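Local coordinates for ABC transporter, substrate binding protein (Aeropyrum pernix, PDB 3EAF) that probably binds a small solute between two lobes and presents it to an ABC transporter for import, and also carries a bound magnesium ion, at residues A[23-28]-A[290-296]; A[52-56]-A[70-75]; A[303-307]-A[319-324]. All blocks are in the same frame, centred on the assembly; numbering follows the deposited sequence.

In the fold
Followed from the N terminus, the chain first lays down helix 18-38 and strand 47-56. Contact 2 closes a short excursion, with 13 residues between its segments, by folding the end of helix 61-74 back onto that strand. Contact 1 closes a far longer loop, with 261 residues between its segments, by bringing helix 288-304 back against helix 18-38; contact 2 lies entirely within this loop. The two touch where S25 packs on K54. Contact 3 follows in series at the far end of helix 288-304, where helix 317-326 folds back on it after the intervening helix 309-315. Contact 1 ties an early helix to a late one, while contacts 2 and 3 fasten neighbouring elements within the early and late parts.

Contact 1: A[23-28]-A[290-296]; sequences GYSLGA and VVQGFVN
Y24, V290 and G27 carry this contact, and they show how two helices can approach until backbone touches backbone. The axes of the 23-28 and 290-296 segments pass 6.2 Å apart at a crossing angle of -42°. Such closeness depends on residues without side chains: a CB on G27 would run into V290 O, and one on G293 into Y24 O. Instead CA-H...O contacts are made in both directions, with G27 CA 3.3 Å from V290 O and G293 CA 3.4 Å from Y24 O. V290 closes one flank. Its CG1 lies 3.6 Å from G27 CA, while CG2 reaches L26 CD2 at 4.1 Å.

Y24 guards the other flank. With CG anti to the backbone N (chi1 176°), the ring is laid across the partner helix, where G293 CA sits over one face, 3.9 Å from the ring centroid, in a CH-pi contact. The phenol tip meets N296 at the ring edge: ND2 donates to Y24 OH over 2.8 Å in a bent bond (140° at the hydrogen), the amide plane standing nearly perpendicular to the ring. The same hydroxyl has a weak bond with G82 O, and W83 meets the ring edge-to-face. Replacing Y24 with an alanine would probably leave G293 without its aromatic cover and take this acceptor from N296 ND2, leaving it the weak bond to S104 O. The F294 side chain continues along helix 18-38 to A31 and Y34.

G23 and G27 form a GxxxG pattern, and the right-handed crossing of roughly parallel helices, bridged by CA-H...O contacts, recalls the GASright helix pairs best known from membrane proteins. Here it packs an early and a late helix of the periplasmic-binding-protein fold against each other.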
ATOM      1  N   GLY A  23      -2.704  -9.659   7.406  1.00  9.41           N
ATOM      2  CA  GLY A  23      -3.991  -8.978   7.235  1.00  9.16           C
ATOM      3  C   GLY A  23      -4.347  -8.806   5.769  1.00  8.97           C
ATOM      4  O   GLY A  23      -5.477  -9.067   5.361  1.00  9.37           O
ATOM      5  N   TYR A  24      -3.376  -8.377   4.968  1.00  8.31           N
ATOM      6  CA  TYR A  24      -3.579  -8.243   3.527  1.00  8.26           C
ATOM      7  C   TYR A  24      -4.044  -9.568   2.905  1.00  8.33           C
ATOM      8  O   TYR A  24      -4.975  -9.588   2.093  1.00  7.91           O
ATOM      9  CB  TYR A  24      -2.278  -7.778   2.874  1.00  8.08           C
ATOM     10  CG  TYR A  24      -2.286  -7.679   1.363  1.00  8.71           C
ATOM     11  CD1 TYR A  24      -2.606  -6.477   0.727  1.00  7.47           C
ATOM     12  CD2 TYR A  24      -1.915  -8.767   0.566  1.00  7.30           C
ATOM     13  CE1 TYR A  24      -2.583  -6.366  -0.653  1.00  6.81           C
ATOM     14  CE2 TYR A  24      -1.891  -8.660  -0.824  1.00  7.46           C
ATOM     15  CZ  TYR A  24      -2.224  -7.459  -1.424  1.00  7.78           C
ATOM     16  OH  TYR A  24      -2.207  -7.344  -2.803  1.00  8.67           O
ATOM     17  N   SER A  25      -3.383 -10.664   3.276  1.00  8.40           N
ATOM     18  CA  SER A  25      -3.748 -11.995   2.766  1.00  8.81           C
ATOM     19  C   SER A  25      -5.174 -12.381   3.146  1.00  8.89           C
ATOM     20  O   SER A  25      -5.931 -12.876   2.309  1.00  9.45           O
ATOM     21  CB  SER A  25      -2.782 -13.070   3.257  1.00  8.59           C
ATOM     22  OG  SER A  25      -3.148 -14.312   2.685  1.00  8.90           O
ATOM     23  N   LEU A  26      -5.530 -12.158   4.409  1.00  8.99           N
ATOM     24  CA  LEU A  26      -6.884 -12.395   4.884  1.00  9.21           C
ATOM     25  C   LEU A  26      -7.914 -11.590   4.089  1.00  8.98           C
ATOM     26  O   LEU A  26      -8.957 -12.126   3.709  1.00  9.15           O
ATOM     27  CB  LEU A  26      -7.003 -12.090   6.386  1.00  9.40           C
ATOM     28  CG  LEU A  26      -8.396 -12.137   7.038  1.00  9.98           C
ATOM     29  CD1 LEU A  26      -9.125 -13.480   6.822  1.00 11.93           C
ATOM     30  CD2 LEU A  26      -8.303 -11.812   8.530  1.00  9.98           C
ATOM     31  N   GLY A  27      -7.631 -10.311   3.852  1.00  8.02           N
ATOM     32  CA  GLY A  27      -8.545  -9.457   3.092  1.00  7.94           C
ATOM     33  C   GLY A  27      -8.706  -9.884   1.647  1.00  7.91           C
ATOM     34  O   GLY A  27      -9.802  -9.826   1.096  1.00  8.03           O
ATOM     35  N   ALA A  28      -7.609 -10.299   1.021  1.00  8.09           N
ATOM     36  CA  ALA A  28      -7.652 -10.768  -0.363  1.00  8.23           C
ATOM     37  C   ALA A  28      -8.480 -12.049  -0.495  1.00  8.62           C
ATOM     38  O   ALA A  28      -9.271 -12.185  -1.426  1.00  8.30           O
ATOM     39  CB  ALA A  28      -6.234 -10.983  -0.912  1.00  8.37           C
ATOM     40  N   VAL A 290      -6.562  -5.704   6.143  1.00  7.37           N
ATOM     41  CA  VAL A 290      -7.647  -6.451   5.512  1.00  7.27           C
ATOM     42  C   VAL A 290      -8.273  -5.640   4.369  1.00  6.93           C
ATOM     43  O   VAL A 290      -8.501  -6.173   3.281  1.00  7.09           O
ATOM     44  CB  VAL A 290      -8.713  -6.887   6.556  1.00  7.39           C
ATOM     45  CG1 VAL A 290      -9.882  -7.626   5.889  1.00  7.90           C
ATOM     46  CG2 VAL A 290      -8.076  -7.774   7.630  1.00  7.57           C
ATOM     47  N   VAL A 291      -8.525  -4.355   4.605  1.00  6.47           N
ATOM     48  CA  VAL A 291      -9.032  -3.477   3.549  1.00  6.28           C
ATOM     49  C   VAL A 291      -8.082  -3.456   2.340  1.00  6.42           C
ATOM     50  O   VAL A 291      -8.521  -3.564   1.199  1.00  6.66           O
ATOM     51  CB  VAL A 291      -9.280  -2.034   4.065  1.00  6.54           C
ATOM     52  CG1 VAL A 291      -9.737  -1.123   2.929  1.00  5.72           C
ATOM     53  CG2 VAL A 291     -10.303  -2.034   5.206  1.00  5.73           C
ATOM     54  N   GLN A 292      -6.782  -3.340   2.598  1.00  6.57           N
ATOM     55  CA  GLN A 292      -5.782  -3.218   1.534  1.00  6.82           C
ATOM     56  C   GLN A 292      -5.761  -4.436   0.624  1.00  6.90           C
ATOM     57  O   GLN A 292      -5.607  -4.301  -0.600  1.00  7.09           O
ATOM     58  CB  GLN A 292      -4.389  -2.931   2.116  1.00  6.73           C
ATOM     59  CG  GLN A 292      -4.303  -1.547   2.749  1.00  7.05           C
ATOM     60  CD  GLN A 292      -2.939  -1.209   3.286  1.00  7.01           C
ATOM     61  OE1 GLN A 292      -2.677  -1.383   4.466  1.00  7.71           O
ATOM     62  NE2 GLN A 292      -2.066  -0.707   2.426  1.00  7.74           N
ATOM     63  N   GLY A 293      -5.933  -5.613   1.222  1.00  7.04           N
ATOM     64  CA  GLY A 293      -6.052  -6.863   0.465  1.00  7.15           C
ATOM     65  C   GLY A 293      -7.355  -6.957  -0.305  1.00  7.15           C
ATOM     66  O   GLY A 293      -7.366  -7.304  -1.486  1.00  7.09           O
ATOM     67  N   PHE A 294      -8.453  -6.634   0.372  1.00  7.32           N
ATOM     68  CA  PHE A 294      -9.792  -6.684  -0.214  1.00  7.10           C
ATOM     69  C   PHE A 294      -9.905  -5.799  -1.458  1.00  7.01           C
ATOM     70  O   PHE A 294     -10.421  -6.236  -2.489  1.00  6.53           O
ATOM     71  CB  PHE A 294     -10.838  -6.277   0.835  1.00  7.41           C
ATOM     72  CG  PHE A 294     -12.245  -6.707   0.502  1.00  7.78           C
ATOM     73  CD1 PHE A 294     -12.756  -7.907   0.996  1.00  8.85           C
ATOM     74  CD2 PHE A 294     -13.069  -5.901  -0.284  1.00  7.91           C
ATOM     75  CE1 PHE A 294     -14.072  -8.302   0.700  1.00  8.78           C
ATOM     76  CE2 PHE A 294     -14.377  -6.289  -0.583  1.00  7.40           C
ATOM     77  CZ  PHE A 294     -14.872  -7.489  -0.099  1.00  8.09           C
ATOM     78  N   VAL A 295      -9.418  -4.562  -1.359  1.00  7.39           N
ATOM     79  CA  VAL A 295      -9.541  -3.605  -2.466  1.00  7.58           C
ATOM     80  C   VAL A 295      -8.723  -3.969  -3.700  1.00  7.48           C
ATOM     81  O   VAL A 295      -9.104  -3.600  -4.814  1.00  8.00           O
ATOM     82  CB  VAL A 295      -9.256  -2.134  -2.051  1.00  7.65           C
ATOM     83  CG1 VAL A 295     -10.298  -1.651  -1.032  1.00  8.02           C
ATOM     84  CG2 VAL A 295      -7.810  -1.942  -1.547  1.00  7.72           C
ATOM     85  N   ASN A 296      -7.611  -4.683  -3.515  1.00  7.17           N
ATOM     86  CA  ASN A 296      -6.845  -5.176  -4.661  1.00  7.50           C
ATOM     87  C   ASN A 296      -7.634  -6.204  -5.467  1.00  7.25           C
ATOM     88  O   ASN A 296      -7.711  -6.118  -6.692  1.00  7.89           O
ATOM     89  CB  ASN A 296      -5.464  -5.710  -4.246  1.00  7.58           C
ATOM     90  CG  ASN A 296      -4.450  -4.584  -4.010  1.00  8.05           C
ATOM     91  OD1 ASN A 296      -4.820  -3.411  -3.955  1.00  8.31           O
ATOM     92  ND2 ASN A 296      -3.172  -4.939  -3.875  1.00  7.75           N
TER

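Contact 2: A[52-56]-A[70-75]; sequences YIKRD and EFRDRY
A beta-alpha-beta crossover from strand 47-56 through helix 61-74 to strand 79-82 brings I53 and R55 of the strand against E70, F71 and Y75. I53 supplies the apolar part: its CG1 stands 3.7 Å above the centroid of the Y75 ring, almost exactly on the ring normal, and its CG2 meets the edge of the F71 ring, 3.9 Å from CE1. The aliphatic arm of R55 also packs on the F71 ring, CG 3.7 Å from CE1.

Beyond that arm the R55 chain bends at chi2 (-70°) and grips E70 side-on. NE reaches OE1 at 3.0 Å and NH2 reaches OE2 at 3.3 Å, in nearly straight bonds that lie in the guanidinium plane but meet the carboxylate from above its own plane. R55 NH1 turns back to K54 O at 2.9 Å, which should fix the group's rotation, and R74 NH1 adds a weak bond to E70 OE2, making a salt-bridge network.

Strand 3-11 pairs with the backbones of I53 and R55, while K54, on the other face of the sheet, bonds E29 of helix 18-38, placing the strand between two helical layers.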
ATOM      1  N   TYR A  52      -8.354 -18.952  -7.275  1.00 10.76           N
ATOM      2  CA  TYR A  52      -7.137 -18.264  -6.845  1.00 11.00           C
ATOM      3  C   TYR A  52      -6.157 -19.230  -6.198  1.00 11.24           C
ATOM      4  O   TYR A  52      -6.561 -20.167  -5.501  1.00 11.41           O
ATOM      5  CB  TYR A  52      -7.441 -17.073  -5.932  1.00 10.99           C
ATOM      6  CG  TYR A  52      -7.873 -17.412  -4.519  1.00 11.18           C
ATOM      7  CD1 TYR A  52      -6.940 -17.496  -3.484  1.00 10.42           C
ATOM      8  CD2 TYR A  52      -9.217 -17.620  -4.211  1.00 11.14           C
ATOM      9  CE1 TYR A  52      -7.335 -17.800  -2.173  1.00 11.41           C
ATOM     10  CE2 TYR A  52      -9.624 -17.925  -2.910  1.00 11.59           C
ATOM     11  CZ  TYR A  52      -8.678 -18.009  -1.895  1.00 12.09           C
ATOM     12  OH  TYR A  52      -9.078 -18.295  -0.604  1.00 12.24           O
ATOM     13  N   ILE A  53      -4.873 -18.991  -6.443  1.00 11.32           N
ATOM     14  CA  ILE A  53      -3.813 -19.860  -5.954  1.00 11.40           C
ATOM     15  C   ILE A  53      -2.918 -19.054  -5.001  1.00 11.55           C
ATOM     16  O   ILE A  53      -2.135 -18.202  -5.431  1.00 10.55           O
ATOM     17  CB  ILE A  53      -2.996 -20.486  -7.137  1.00 11.48           C
ATOM     18  CG1 ILE A  53      -3.898 -21.298  -8.081  1.00 12.12           C
ATOM     19  CG2 ILE A  53      -1.872 -21.375  -6.627  1.00 11.79           C
ATOM     20  CD1 ILE A  53      -4.328 -20.548  -9.338  1.00 13.07           C
ATOM     21  N   LYS A  54      -3.052 -19.316  -3.704  1.00 11.86           N
ATOM     22  CA  LYS A  54      -2.319 -18.557  -2.697  1.00 12.38           C
ATOM     23  C   LYS A  54      -0.937 -19.143  -2.445  1.00 12.47           C
ATOM     24  O   LYS A  54      -0.791 -20.351  -2.243  1.00 12.92           O
ATOM     25  CB  LYS A  54      -3.097 -18.475  -1.386  1.00 12.24           C
ATOM     26  CG  LYS A  54      -2.478 -17.510  -0.382  1.00 13.23           C
ATOM     27  CD  LYS A  54      -3.319 -17.360   0.877  1.00 13.03           C
ATOM     28  CE  LYS A  54      -2.933 -18.388   1.920  1.00 12.98           C
ATOM     29  NZ  LYS A  54      -3.590 -18.094   3.221  1.00 13.23           N
ATOM     30  N   ARG A  55       0.069 -18.274  -2.455  1.00 12.51           N
ATOM     31  CA  ARG A  55       1.449 -18.670  -2.181  1.00 12.36           C
ATOM     32  C   ARG A  55       2.109 -17.688  -1.216  1.00 12.19           C
ATOM     33  O   ARG A  55       2.222 -16.501  -1.519  1.00 12.42           O
ATOM     34  CB  ARG A  55       2.247 -18.741  -3.488  1.00 12.20           C
ATOM     35  CG  ARG A  55       1.812 -19.846  -4.449  1.00 12.79           C
ATOM     36  CD  ARG A  55       2.184 -21.218  -3.911  1.00 12.60           C
ATOM     37  NE  ARG A  55       1.816 -22.285  -4.831  1.00 13.42           N
ATOM     38  CZ  ARG A  55       0.702 -23.004  -4.738  1.00 14.24           C
ATOM     39  NH1 ARG A  55      -0.165 -22.772  -3.759  1.00 12.70           N
ATOM     40  NH2 ARG A  55       0.461 -23.965  -5.623  1.00 13.92           N
ATOM     41  N   ASP A  56       2.523 -18.182  -0.050  1.00 12.21           N
ATOM     42  CA  ASP A  56       3.295 -17.379   0.905  1.00 11.85           C
ATOM     43  C   ASP A  56       4.772 -17.433   0.530  1.00 11.87           C
ATOM     44  O   ASP A  56       5.437 -18.458   0.708  1.00 11.97           O
ATOM     45  CB  ASP A  56       3.064 -17.864   2.342  1.00 11.86           C
ATOM     46  CG  ASP A  56       4.027 -17.241   3.353  1.00 11.97           C
ATOM     47  OD1 ASP A  56       4.495 -16.093   3.163  1.00 12.41           O
ATOM     48  OD2 ASP A  56       4.311 -17.908   4.367  1.00 11.50           O
ATOM     49  N   GLU A  70       5.460 -20.671 -11.645  1.00 15.00           N
ATOM     50  CA  GLU A  70       4.381 -21.612 -11.329  1.00 15.73           C
ATOM     51  C   GLU A  70       2.998 -21.068 -11.711  1.00 15.34           C
ATOM     52  O   GLU A  70       2.216 -21.763 -12.363  1.00 15.71           O
ATOM     53  CB  GLU A  70       4.397 -22.001  -9.842  1.00 15.55           C
ATOM     54  CG  GLU A  70       3.278 -22.979  -9.455  1.00 16.72           C
ATOM     55  CD  GLU A  70       3.316 -23.428  -7.997  1.00 17.35           C
ATOM     56  OE1 GLU A  70       3.707 -22.635  -7.113  1.00 19.43           O
ATOM     57  OE2 GLU A  70       2.923 -24.584  -7.727  1.00 20.34           O
ATOM     58  N   PHE A  71       2.695 -19.838 -11.294  1.00 15.08           N
ATOM     59  CA  PHE A  71       1.435 -19.186 -11.668  1.00 14.66           C
ATOM     60  C   PHE A  71       1.239 -19.204 -13.188  1.00 14.65           C
ATOM     61  O   PHE A  71       0.174 -19.584 -13.673  1.00 14.69           O
ATOM     62  CB  PHE A  71       1.381 -17.728 -11.174  1.00 14.18           C
ATOM     63  CG  PHE A  71       1.186 -17.570  -9.685  1.00 13.70           C
ATOM     64  CD1 PHE A  71       0.567 -18.555  -8.923  1.00 13.45           C
ATOM     65  CD2 PHE A  71       1.589 -16.393  -9.053  1.00 12.96           C
ATOM     66  CE1 PHE A  71       0.380 -18.379  -7.547  1.00 13.62           C
ATOM     67  CE2 PHE A  71       1.411 -16.208  -7.684  1.00 12.37           C
ATOM     68  CZ  PHE A  71       0.804 -17.203  -6.927  1.00 12.83           C
ATOM     69  N   ARG A  72       2.269 -18.792 -13.928  1.00 14.67           N
ATOM     70  CA  ARG A  72       2.187 -18.679 -15.388  1.00 15.11           C
ATOM     71  C   ARG A  72       2.178 -20.038 -16.095  1.00 15.48           C
ATOM     72  O   ARG A  72       1.318 -20.301 -16.941  1.00 15.33           O
ATOM     73  CB  ARG A  72       3.346 -17.833 -15.933  1.00 14.88           C
ATOM     74  CG  ARG A  72       3.335 -17.662 -17.455  1.00 15.07           C
ATOM     75  CD  ARG A  72       4.647 -17.088 -17.970  1.00 15.25           C
ATOM     76  NE  ARG A  72       5.766 -18.005 -17.769  1.00 15.51           N
ATOM     77  CZ  ARG A  72       7.041 -17.641 -17.658  1.00 15.50           C
ATOM     78  NH1 ARG A  72       7.398 -16.362 -17.721  1.00 15.40           N
ATOM     79  NH2 ARG A  72       7.966 -18.566 -17.473  1.00 15.62           N
ATOM     80  N   ASP A  73       3.145 -20.888 -15.750  1.00 15.94           N
ATOM     81  CA  ASP A  73       3.404 -22.110 -16.514  1.00 16.15           C
ATOM     82  C   ASP A  73       2.504 -23.270 -16.119  1.00 16.11           C
ATOM     83  O   ASP A  73       2.012 -23.995 -16.985  1.00 16.37           O
ATOM     84  CB  ASP A  73       4.883 -22.511 -16.428  1.00 16.45           C
ATOM     85  CG  ASP A  73       5.797 -21.544 -17.166  1.00 16.81           C
ATOM     86  OD1 ASP A  73       5.347 -20.904 -18.142  1.00 18.02           O
ATOM     87  OD2 ASP A  73       6.975 -21.428 -16.773  1.00 17.70           O
ATOM     88  N   ARG A  74       2.285 -23.433 -14.815  1.00 15.70           N
ATOM     89  CA  ARG A  74       1.389 -24.462 -14.312  1.00 15.37           C
ATOM     90  C   ARG A  74      -0.082 -24.041 -14.405  1.00 15.26           C
ATOM     91  O   ARG A  74      -0.907 -24.795 -14.913  1.00 15.44           O
ATOM     92  CB  ARG A  74       1.758 -24.851 -12.873  1.00 15.41           C
ATOM     93  CG  ARG A  74       0.838 -25.876 -12.264  1.00 15.50           C
ATOM     94  CD  ARG A  74       1.306 -26.319 -10.899  1.00 16.09           C
ATOM     95  NE  ARG A  74       0.308 -27.165 -10.245  1.00 16.75           N
ATOM     96  CZ  ARG A  74       0.428 -27.650  -9.011  1.00 16.12           C
ATOM     97  NH1 ARG A  74       1.504 -27.376  -8.288  1.00 16.78           N
ATOM     98  NH2 ARG A  74      -0.526 -28.410  -8.500  1.00 15.19           N
ATOM     99  N   TYR A  75      -0.413 -22.844 -13.926  1.00 14.79           N
ATOM    100  CA  TYR A  75      -1.827 -22.443 -13.830  1.00 14.24           C
ATOM    101  C   TYR A  75      -2.321 -21.558 -14.964  1.00 13.65           C
ATOM    102  O   TYR A  75      -3.527 -21.360 -15.107  1.00 13.76           O
ATOM    103  CB  TYR A  75      -2.121 -21.779 -12.483  1.00 14.14           C
ATOM    104  CG  TYR A  75      -1.986 -22.713 -11.306  1.00 14.78           C
ATOM    105  CD1 TYR A  75      -2.975 -23.660 -11.022  1.00 14.43           C
ATOM    106  CD2 TYR A  75      -0.870 -22.653 -10.476  1.00 13.67           C
ATOM    107  CE1 TYR A  75      -2.852 -24.521  -9.942  1.00 15.13           C
ATOM    108  CE2 TYR A  75      -0.735 -23.515  -9.391  1.00 14.75           C
ATOM    109  CZ  TYR A  75      -1.727 -24.445  -9.132  1.00 14.92           C
ATOM    110  OH  TYR A  75      -1.598 -25.293  -8.060  1.00 15.37           O
TER

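Contact 3: A[303-307]-A[319-324]; sequences AIESV and ALKEAL
At A303 and A323 the backbones of the two segments come nearest, CA to CA 5.6 Å. Segment 303-307 carries the last part of helix 288-304 into a type I beta turn from I304 to V307, closed by V307 N bonding I304 O. Segment 319-324 is regular helix throughout, and it presents A319, L320, A323 and L324 to this turning chain.

The side chains meet as small residues flanked by branched ones. A303 CB is held between two leucines, 3.8 Å from L324 CG and 3.9 Å from L320 CD2. The same L320 methyl lies 3.6 Å from I304 CG1, the two side chains running side by side and pointing the same way. Further along, toward A319, V307 takes over: with CG1 anti to its carbonyl carbon (chi1 -58°), that methyl is carried over the helix backbone, 3.4 Å from A319 O and 3.6 Å from A323 CB. A323 CB is thus shared, since it also rests 3.8 Å from A303 O and touches S306 CB. The S306 hydroxyl turns elsewhere, to K302 O. Contact across the pair is therefore made by dispersion and close fit.

L312 of helix 309-315 packs on both V307 and L320, and T101 of strand 101-104 receives L320 and L324, which sets the pair against an early strand. The arrangement is a helix end packed on a later helix, with the short helix 309-315 in the connection and alanine, valine and leucine side chains filling the interface. It borders the metal site: the L324 side chain is about 8 Å from the magnesium ion, which E325, the next residue, binds together with D340 and Y341.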
ATOM      1  N   ALA A 303     -12.681  -4.816 -13.088  1.00 11.86           N
ATOM      2  CA  ALA A 303     -12.123  -5.013 -14.433  1.00 12.19           C
ATOM      3  C   ALA A 303     -12.879  -6.115 -15.194  1.00 12.46           C
ATOM      4  O   ALA A 303     -13.263  -5.925 -16.340  1.00 12.43           O
ATOM      5  CB  ALA A 303     -10.630  -5.337 -14.361  1.00 12.24           C
ATOM      6  N   ILE A 304     -13.094  -7.254 -14.538  1.00 12.73           N
ATOM      7  CA  ILE A 304     -13.846  -8.378 -15.115  1.00 13.14           C
ATOM      8  C   ILE A 304     -15.282  -7.987 -15.487  1.00 13.52           C
ATOM      9  O   ILE A 304     -15.780  -8.366 -16.549  1.00 13.41           O
ATOM     10  CB  ILE A 304     -13.860  -9.611 -14.167  1.00 13.14           C
ATOM     11  CG1 ILE A 304     -12.433 -10.115 -13.938  1.00 12.09           C
ATOM     12  CG2 ILE A 304     -14.760 -10.730 -14.733  1.00 11.80           C
ATOM     13  CD1 ILE A 304     -12.290 -11.019 -12.748  1.00 12.48           C
ATOM     14  N   GLU A 305     -15.930  -7.225 -14.612  1.00 14.32           N
ATOM     15  CA  GLU A 305     -17.284  -6.726 -14.862  1.00 15.23           C
ATOM     16  C   GLU A 305     -17.349  -5.732 -16.022  1.00 15.79           C
ATOM     17  O   GLU A 305     -18.438  -5.408 -16.500  1.00 15.66           O
ATOM     18  CB  GLU A 305     -17.864  -6.096 -13.596  1.00 15.23           C
ATOM     19  CG  GLU A 305     -18.137  -7.089 -12.487  1.00 15.91           C
ATOM     20  CD  GLU A 305     -18.483  -6.436 -11.163  1.00 17.66           C
ATOM     21  OE1 GLU A 305     -18.095  -5.261 -10.932  1.00 19.27           O
ATOM     22  OE2 GLU A 305     -19.133  -7.111 -10.335  1.00 18.52           O
ATOM     23  N   SER A 306     -16.178  -5.265 -16.466  1.00 16.64           N
ATOM     24  CA  SER A 306     -16.043  -4.282 -17.543  1.00 17.40           C
ATOM     25  C   SER A 306     -15.706  -4.900 -18.903  1.00 18.06           C
ATOM     26  O   SER A 306     -15.621  -4.177 -19.901  1.00 18.70           O
ATOM     27  CB  SER A 306     -14.962  -3.253 -17.187  1.00 17.42           C
ATOM     28  OG  SER A 306     -15.249  -2.614 -15.957  1.00 18.31           O
ATOM     29  N   VAL A 307     -15.494  -6.216 -18.944  1.00 18.14           N
ATOM     30  CA  VAL A 307     -15.174  -6.899 -20.205  1.00 18.42           C
ATOM     31  C   VAL A 307     -16.267  -7.876 -20.643  1.00 18.89           C
ATOM     32  O   VAL A 307     -17.097  -8.304 -19.834  1.00 18.86           O
ATOM     33  CB  VAL A 307     -13.791  -7.624 -20.174  1.00 18.39           C
ATOM     34  CG1 VAL A 307     -12.675  -6.642 -19.872  1.00 18.61           C
ATOM     35  CG2 VAL A 307     -13.775  -8.781 -19.181  1.00 17.57           C
ATOM     36  N   ALA A 319      -7.183  -8.152 -21.834  1.00 14.85           N
ATOM     37  CA  ALA A 319      -8.543  -7.618 -21.759  1.00 14.10           C
ATOM     38  C   ALA A 319      -8.735  -6.894 -20.427  1.00 13.69           C
ATOM     39  O   ALA A 319      -9.364  -5.838 -20.370  1.00 13.85           O
ATOM     40  CB  ALA A 319      -9.573  -8.733 -21.921  1.00 13.89           C
ATOM     41  N   LEU A 320      -8.169  -7.461 -19.363  1.00 13.29           N
ATOM     42  CA  LEU A 320      -8.240  -6.866 -18.023  1.00 13.11           C
ATOM     43  C   LEU A 320      -7.445  -5.564 -17.924  1.00 13.22           C
ATOM     44  O   LEU A 320      -7.937  -4.587 -17.353  1.00 12.76           O
ATOM     45  CB  LEU A 320      -7.768  -7.865 -16.955  1.00 12.87           C
ATOM     46  CG  LEU A 320      -8.658  -9.093 -16.711  1.00 12.41           C
ATOM     47  CD1 LEU A 320      -7.976 -10.068 -15.771  1.00 11.63           C
ATOM     48  CD2 LEU A 320     -10.030  -8.697 -16.168  1.00 11.79           C
ATOM     49  N   LYS A 321      -6.230  -5.555 -18.483  1.00 13.53           N
ATOM     50  CA  LYS A 321      -5.399  -4.336 -18.522  1.00 14.31           C
ATOM     51  C   LYS A 321      -6.115  -3.179 -19.211  1.00 14.39           C
ATOM     52  O   LYS A 321      -6.124  -2.055 -18.712  1.00 14.55           O
ATOM     53  CB  LYS A 321      -4.054  -4.575 -19.224  1.00 14.35           C
ATOM     54  CG  LYS A 321      -3.513  -3.304 -19.938  1.00 15.53           C
ATOM     55  CD  LYS A 321      -2.077  -3.424 -20.344  1.00 17.49           C
ATOM     56  CE  LYS A 321      -1.812  -2.820 -21.722  1.00 18.41           C
ATOM     57  NZ  LYS A 321      -2.111  -1.371 -21.865  1.00 16.71           N
ATOM     58  N   GLU A 322      -6.701  -3.465 -20.367  1.00 14.65           N
ATOM     59  CA  GLU A 322      -7.335  -2.440 -21.178  1.00 15.08           C
ATOM     60  C   GLU A 322      -8.594  -1.882 -20.509  1.00 14.30           C
ATOM     61  O   GLU A 322      -8.861  -0.680 -20.588  1.00 14.14           O
ATOM     62  CB  GLU A 322      -7.601  -2.974 -22.590  1.00 15.21           C
ATOM     63  CG  GLU A 322      -6.296  -3.227 -23.367  1.00 16.21           C
ATOM     64  CD  GLU A 322      -6.499  -3.676 -24.800  1.00 17.60           C
ATOM     65  OE1 GLU A 322      -7.664  -3.825 -25.244  1.00 20.99           O
ATOM     66  OE2 GLU A 322      -5.477  -3.893 -25.497  1.00 21.22           O
ATOM     67  N   ALA A 323      -9.341  -2.758 -19.837  1.00 13.66           N
ATOM     68  CA  ALA A 323     -10.498  -2.361 -19.044  1.00 13.34           C
ATOM     69  C   ALA A 323     -10.104  -1.446 -17.887  1.00 13.02           C
ATOM     70  O   ALA A 323     -10.811  -0.493 -17.587  1.00 12.94           O
ATOM     71  CB  ALA A 323     -11.236  -3.594 -18.519  1.00 13.42           C
ATOM     72  N   LEU A 324      -8.981  -1.743 -17.232  1.00 12.68           N
ATOM     73  CA  LEU A 324      -8.502  -0.905 -16.130  1.00 12.77           C
ATOM     74  C   LEU A 324      -8.079   0.490 -16.616  1.00 12.90           C
ATOM     75  O   LEU A 324      -8.146   1.462 -15.867  1.00 12.91           O
ATOM     76  CB  LEU A 324      -7.363  -1.598 -15.368  1.00 12.56           C
ATOM     77  CG  LEU A 324      -7.760  -2.792 -14.485  1.00 11.72           C
ATOM     78  CD1 LEU A 324      -6.546  -3.679 -14.164  1.00 12.73           C
ATOM     79  CD2 LEU A 324      -8.463  -2.335 -13.206  1.00 11.77           C
TER